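Local coordinates for hypothetical protein DR_0824 (Deinococcus radiodurans, PDB 2IMR) that deaminates aminodeoxyfutalosine to futalosine in menaquinone biosynthesis, using one zinc ion per subunit, at residues M104-F109 and H127-A132; E64-A69 and P400-G405. All blocks are in the same frame, centred on the assembly; numbering follows the deposited sequence.

Contact 1 (M104-F109 and H127-A132)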
loop_
_atom_site.group_PDB
_atom_site.type_symbol
_atom_site.label_atom_id
_atom_site.label_comp_id
_atom_site.label_asym_id
_atom_site.label_seq_id
_atom_site.Cartn_x
_atom_site.Cartn_y
_atom_site.Cartn_z
ATOM N N MET A 104 -14.248 -5.697 2.655
ATOM C CA MET A 104 -13.872 -6.765 1.732
ATOM C C MET A 104 -15.073 -7.645 1.427
ATOM O O MET A 104 -16.175 -7.412 1.929
ATOM C CB MET A 104 -12.746 -7.628 2.321
ATOM C CG MET A 104 -11.447 -6.875 2.598
ATOM S SD MET A 104 -10.120 -7.935 3.249
ATOM C CE MET A 104 -9.588 -8.777 1.750
ATOM N N SER A 105 -14.850 -8.663 0.605
ATOM C CA SER A 105 -15.913 -9.576 0.226
ATOM C C SER A 105 -15.498 -11.023 0.423
ATOM O O SER A 105 -14.318 -11.360 0.326
ATOM C CB SER A 105 -16.285 -9.356 -1.240
ATOM O OG SER A 105 -17.224 -10.322 -1.675
ATOM N N ALA A 106 -16.473 -11.881 0.707
ATOM C CA ALA A 106 -16.186 -13.293 0.874
ATOM C C ALA A 106 -15.661 -13.772 -0.477
ATOM O O ALA A 106 -14.874 -14.713 -0.557
ATOM C CB ALA A 106 -17.454 -14.051 1.245
ATOM N N TYR A 107 -16.100 -13.100 -1.538
ATOM C CA TYR A 107 -15.687 -13.448 -2.891
ATOM C C TYR A 107 -14.177 -13.355 -3.097
ATOM O O TYR A 107 -13.574 -14.257 -3.673
ATOM C CB TYR A 107 -16.392 -12.553 -3.917
ATOM C CG TYR A 107 -17.902 -12.696 -3.945
ATOM C CD1 TYR A 107 -18.505 -13.941 -4.146
ATOM C CD2 TYR A 107 -18.729 -11.585 -3.773
ATOM C CE1 TYR A 107 -19.899 -14.074 -4.171
ATOM C CE2 TYR A 107 -20.122 -11.707 -3.796
ATOM C CZ TYR A 107 -20.698 -12.952 -3.995
ATOM O OH TYR A 107 -22.074 -13.072 -4.008
ATOM N N GLU A 108 -13.550 -12.278 -2.632
ATOM C CA GLU A 108 -12.115 -12.169 -2.839
ATOM C C GLU A 108 -11.324 -13.138 -1.959
ATOM O O GLU A 108 -10.187 -13.474 -2.282
ATOM C CB GLU A 108 -11.642 -10.709 -2.677
ATOM C CG GLU A 108 -11.869 -10.059 -1.337
ATOM C CD GLU A 108 -11.708 -8.543 -1.401
ATOM O OE1 GLU A 108 -10.671 -8.055 -1.916
ATOM O OE2 GLU A 108 -12.621 -7.835 -0.933
ATOM N N PHE A 109 -11.925 -13.598 -0.862
ATOM C CA PHE A 109 -11.278 -14.573 0.015
ATOM C C PHE A 109 -11.373 -15.940 -0.665
ATOM O O PHE A 109 -10.402 -16.695 -0.716
ATOM C CB PHE A 109 -11.985 -14.647 1.372
ATOM C CG PHE A 109 -11.503 -13.633 2.368
ATOM C CD1 PHE A 109 -10.402 -13.902 3.178
ATOM C CD2 PHE A 109 -12.136 -12.401 2.486
ATOM C CE1 PHE A 109 -9.937 -12.953 4.093
ATOM C CE2 PHE A 109 -11.681 -11.448 3.395
ATOM C CZ PHE A 109 -10.578 -11.726 4.200
ATOM N N HIS A 127 -15.655 -10.034 9.631
ATOM C CA HIS A 127 -16.345 -8.812 10.050
ATOM C C HIS A 127 -16.102 -7.609 9.139
ATOM O O HIS A 127 -16.793 -6.590 9.256
ATOM C CB HIS A 127 -15.957 -8.430 11.481
ATOM C CG HIS A 127 -14.611 -7.788 11.588
ATOM N ND1 HIS A 127 -13.436 -8.499 11.479
ATOM C CD2 HIS A 127 -14.253 -6.494 11.758
ATOM C CE1 HIS A 127 -12.411 -7.670 11.580
ATOM N NE2 HIS A 127 -12.880 -6.447 11.748
ATOM N N LEU A 128 -15.123 -7.719 8.240
ATOM C CA LEU A 128 -14.797 -6.626 7.323
ATOM C C LEU A 128 -15.737 -6.593 6.128
ATOM O O LEU A 128 -15.320 -6.785 4.979
ATOM C CB LEU A 128 -13.351 -6.750 6.832
ATOM C CG LEU A 128 -12.276 -6.689 7.916
ATOM C CD1 LEU A 128 -10.901 -6.863 7.275
ATOM C CD2 LEU A 128 -12.363 -5.356 8.660
ATOM N N ARG A 129 -17.010 -6.353 6.414
ATOM C CA ARG A 129 -18.041 -6.293 5.388
ATOM C C ARG A 129 -18.934 -5.087 5.619
ATOM O O ARG A 129 -19.337 -4.820 6.749
ATOM C CB ARG A 129 -18.932 -7.539 5.448
ATOM C CG ARG A 129 -18.207 -8.867 5.432
ATOM C CD ARG A 129 -17.955 -9.364 4.021
ATOM N NE ARG A 129 -17.401 -10.713 4.060
ATOM C CZ ARG A 129 -16.137 -10.999 4.355
ATOM N NH1 ARG A 129 -15.278 -10.025 4.624
ATOM N NH2 ARG A 129 -15.742 -12.265 4.414
ATOM N N GLY A 130 -19.230 -4.357 4.551
ATOM C CA GLY A 130 -20.137 -3.229 4.659
ATOM C C GLY A 130 -19.698 -1.890 5.215
ATOM O O GLY A 130 -18.584 -1.713 5.717
ATOM N N VAL A 131 -20.636 -0.951 5.133
ATOM C CA VAL A 131 -20.462 0.429 5.558
ATOM C C VAL A 131 -20.065 0.663 7.015
ATOM O O VAL A 131 -19.113 1.396 7.290
ATOM C CB VAL A 131 -21.750 1.232 5.262
ATOM C CG1 VAL A 131 -21.576 2.674 5.692
ATOM C CG2 VAL A 131 -22.077 1.149 3.777
ATOM N N ALA A 132 -20.794 0.055 7.945
ATOM C CA ALA A 132 -20.505 0.225 9.368
ATOM C C ALA A 132 -19.054 -0.108 9.701
ATOM O O ALA A 132 -18.355 0.687 10.326
ATOM C CB ALA A 132 -21.439 -0.646 10.197
HETATM O O HOH W 1 -17.944 -5.025 2.101
#
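The guanidinium of Arg129 lies flat against the start of helix 106-111: Ser105 C sits 4.0 Å from Arg129 CZ, over the centre of one face, and Ala106 N stands over the same group nearer its rim. The Phe109 ring approaches obliquely, its plane turned 33° from the guanidinium, with Phe109 CE2 4.1 Å from Arg129 NH1; the edge of that ring, in plane, receives Ser105 O. This is the N-terminal end of a helix that follows the zinc-binding His99 and His101 in the amidohydrolase TIM barrel. Ser105 is the N-cap, and with Glu108 it forms a capping box, whose bond from Ser105 N to Glu108 OE2 (2.8 Å) uses the anti lone pair of the carboxylate. The bend at chi2 of Arg129 (-88°) swings CD toward 104-109, where it meets Met104 O at 3.4 Å.

Leu128, at the centre of an inverse gamma turn, offers its carbonyl to two donors from opposite faces of its plane. Met104 N donates to Leu128 O at 2.8 Å, whereas Arg129 NH1, 3.3 Å from Leu128 O, comes in from above the carbonyl plane, with the oxygen close to the guanidinium plane; Arg129 NH1 also has a weak bond to Gly125 O. An alanine in place of Arg129 would probably leave Leu128 O with Met104 N as its remaining donor here and uncover the backbone at Ser105 and Ala106. The Met104 side chain leads away from this pairing toward the metal site, about 6 Å from the zinc ion and beside the side chain of His101. A water bridges the two backbones, donating to Met104 O and accepting from Gly130 N, the water oxygen 2.8 Å from Gly130 N.

Contact 2 (E64-A69 and P400-G405)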
loop_
_atom_site.group_PDB
_atom_site.type_symbol
_atom_site.label_atom_id
_atom_site.label_comp_id
_atom_site.label_asym_id
_atom_site.label_seq_id
_atom_site.Cartn_x
_atom_site.Cartn_y
_atom_site.Cartn_z
ATOM N N GLU A 64 5.874 26.112 21.430
ATOM C CA GLU A 64 5.157 25.109 20.645
ATOM C C GLU A 64 5.568 25.250 19.189
ATOM O O GLU A 64 4.861 24.798 18.285
ATOM C CB GLU A 64 3.644 25.319 20.740
ATOM C CG GLU A 64 3.057 25.180 22.126
ATOM C CD GLU A 64 1.557 25.394 22.127
ATOM O OE1 GLU A 64 0.846 24.622 21.450
ATOM O OE2 GLU A 64 1.087 26.340 22.796
ATOM N N THR A 65 6.717 25.880 18.969
ATOM C CA THR A 65 7.216 26.125 17.621
ATOM C C THR A 65 8.578 25.496 17.355
ATOM O O THR A 65 9.473 25.545 18.197
ATOM C CB THR A 65 7.322 27.645 17.363
ATOM O OG1 THR A 65 6.059 28.260 17.640
ATOM C CG2 THR A 65 7.710 27.923 15.917
ATOM N N VAL A 66 8.733 24.909 16.174
ATOM C CA VAL A 66 9.996 24.286 15.801
ATOM C C VAL A 66 11.035 25.367 15.508
ATOM O O VAL A 66 10.806 26.251 14.684
ATOM C CB VAL A 66 9.840 23.400 14.545
ATOM C CG1 VAL A 66 11.179 22.808 14.161
ATOM C CG2 VAL A 66 8.825 22.291 14.811
ATOM N N ALA A 67 12.178 25.296 16.180
ATOM C CA ALA A 67 13.230 26.279 15.960
ATOM C C ALA A 67 14.131 25.793 14.836
ATOM O O ALA A 67 14.551 26.567 13.975
ATOM C CB ALA A 67 14.046 26.479 17.232
ATOM N N ALA A 68 14.420 24.498 14.854
ATOM C CA ALA A 68 15.275 23.898 13.844
ATOM C C ALA A 68 15.119 22.388 13.879
ATOM O O ALA A 68 14.718 21.815 14.895
ATOM C CB ALA A 68 16.727 24.277 14.101
ATOM N N ALA A 69 15.431 21.749 12.758
ATOM C CA ALA A 69 15.340 20.301 12.656
ATOM C C ALA A 69 16.463 19.807 11.764
ATOM O O ALA A 69 16.625 20.277 10.636
ATOM C CB ALA A 69 13.990 19.895 12.082
ATOM N N PRO A 400 2.734 16.975 5.929
ATOM C CA PRO A 400 3.100 18.106 6.782
ATOM C C PRO A 400 4.612 18.297 6.767
ATOM O O PRO A 400 5.368 17.335 6.610
ATOM C CB PRO A 400 2.584 17.680 8.151
ATOM C CG PRO A 400 1.362 16.882 7.803
ATOM C CD PRO A 400 1.856 16.035 6.651
ATOM N N PHE A 401 5.052 19.541 6.910
ATOM C CA PHE A 401 6.476 19.832 6.916
ATOM C C PHE A 401 6.923 20.086 8.348
ATOM O O PHE A 401 6.192 20.678 9.142
ATOM C CB PHE A 401 6.770 21.048 6.048
ATOM N N LEU A 402 8.123 19.624 8.673
ATOM C CA LEU A 402 8.674 19.798 10.005
ATOM C C LEU A 402 9.920 20.664 9.875
ATOM O O LEU A 402 11.016 20.159 9.623
ATOM C CB LEU A 402 9.017 18.427 10.600
ATOM C CG LEU A 402 9.365 18.313 12.085
ATOM C CD1 LEU A 402 8.353 19.079 12.918
ATOM C CD2 LEU A 402 9.387 16.843 12.489
ATOM N N ARG A 403 9.743 21.976 10.028
ATOM C CA ARG A 403 10.857 22.910 9.920
ATOM C C ARG A 403 10.602 24.197 10.698
ATOM O O ARG A 403 9.507 24.416 11.224
ATOM C CB ARG A 403 11.119 23.247 8.448
ATOM C CG ARG A 403 9.994 24.010 7.765
ATOM C CD ARG A 403 10.225 24.074 6.255
ATOM N NE ARG A 403 9.281 24.951 5.563
ATOM C CZ ARG A 403 7.957 24.878 5.672
ATOM N NH1 ARG A 403 7.397 23.965 6.458
ATOM N NH2 ARG A 403 7.188 25.713 4.984
ATOM N N ARG A 404 11.625 25.043 10.761
ATOM C CA ARG A 404 11.550 26.318 11.470
ATOM C C ARG A 404 10.248 27.063 11.193
ATOM O O ARG A 404 9.853 27.246 10.039
ATOM C CB ARG A 404 12.737 27.197 11.072
ATOM C CG ARG A 404 12.748 28.576 11.719
ATOM C CD ARG A 404 13.748 29.488 11.023
ATOM N NE ARG A 404 13.806 30.819 11.626
ATOM C CZ ARG A 404 14.385 31.087 12.792
ATOM N NH1 ARG A 404 14.958 30.115 13.487
ATOM N NH2 ARG A 404 14.401 32.331 13.257
ATOM N N GLY A 405 9.579 27.486 12.262
ATOM C CA GLY A 405 8.337 28.220 12.111
ATOM C C GLY A 405 7.074 27.386 12.210
ATOM O O GLY A 405 6.020 27.902 12.573
#
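Val66 and Leu402 meet with their side chains crossing at about a right angle, and the touch is made by one methyl from each, Val66 CG2 and Leu402 CD1, 3.8 Å apart. The two branches of Val66 divide the work. CG1, anti to the backbone N (chi1 178°), lies against the peptide carbonyl of Arg403, and CB approaches Arg403 O at 3.5 Å, while CG2 is left for the leucine. Leu402 also packs on Trp408 and Phe412, and Val66 on Val59 of strand 57-62.

The strand involved, 65-70, is an outermost strand of the mixed four-stranded sheet that also holds 57-62, 38-43 and 83-86. Along its outer side the 400-405 segment runs without regular structure, the two directions 130° apart. Ala67 and Ala68 both face Val60 on the neighbouring strand, a classic beta bulge. Across the contact, Gly405 N donates to Val66 O at 3.0 Å, in the plane of the carbonyl and with an angle of 158° at the hydrogen; Arg404 CA adds a CA-H...O contact to the same oxygen at 3.3 Å. Beyond this segment, Val66 and Glu406 continue the backbone bonding.

Arg404 extends from CG to NE, alongside the carbonyl of Ala67: Ala67 O touches its CB and CG and lies at the edge of the guanidinium, near its plane, with Arg404 NH1 3.6 Å away. The CB of Arg403 points away from the strand, and its NH1 forms a salt bridge with Glu406 OE2. Thr65 CG2, anti to the backbone N, rests 3.7 Å from Gly405 O.

The two contacts lie in different parts of the chain's fold, their centres 42 Å apart and their nearest atoms about 26 Å apart, and they share no helix or strand. In sequence, 64-69 comes first, then both segments of contact 1, and 400-405 last. Contact 2 therefore joins residues on either side of the barrel sequence and brings the chain's C-terminal part back to the edge strand 65-70 of the mixed sheet. Contact 1 is local by comparison, joining the approaches to helices 106-111 and 130-143 beside the zinc site. One thus belongs to the surroundings of the metal centre, while the other joins early and late chain segments in the small sheet domain, away from the annotated sites.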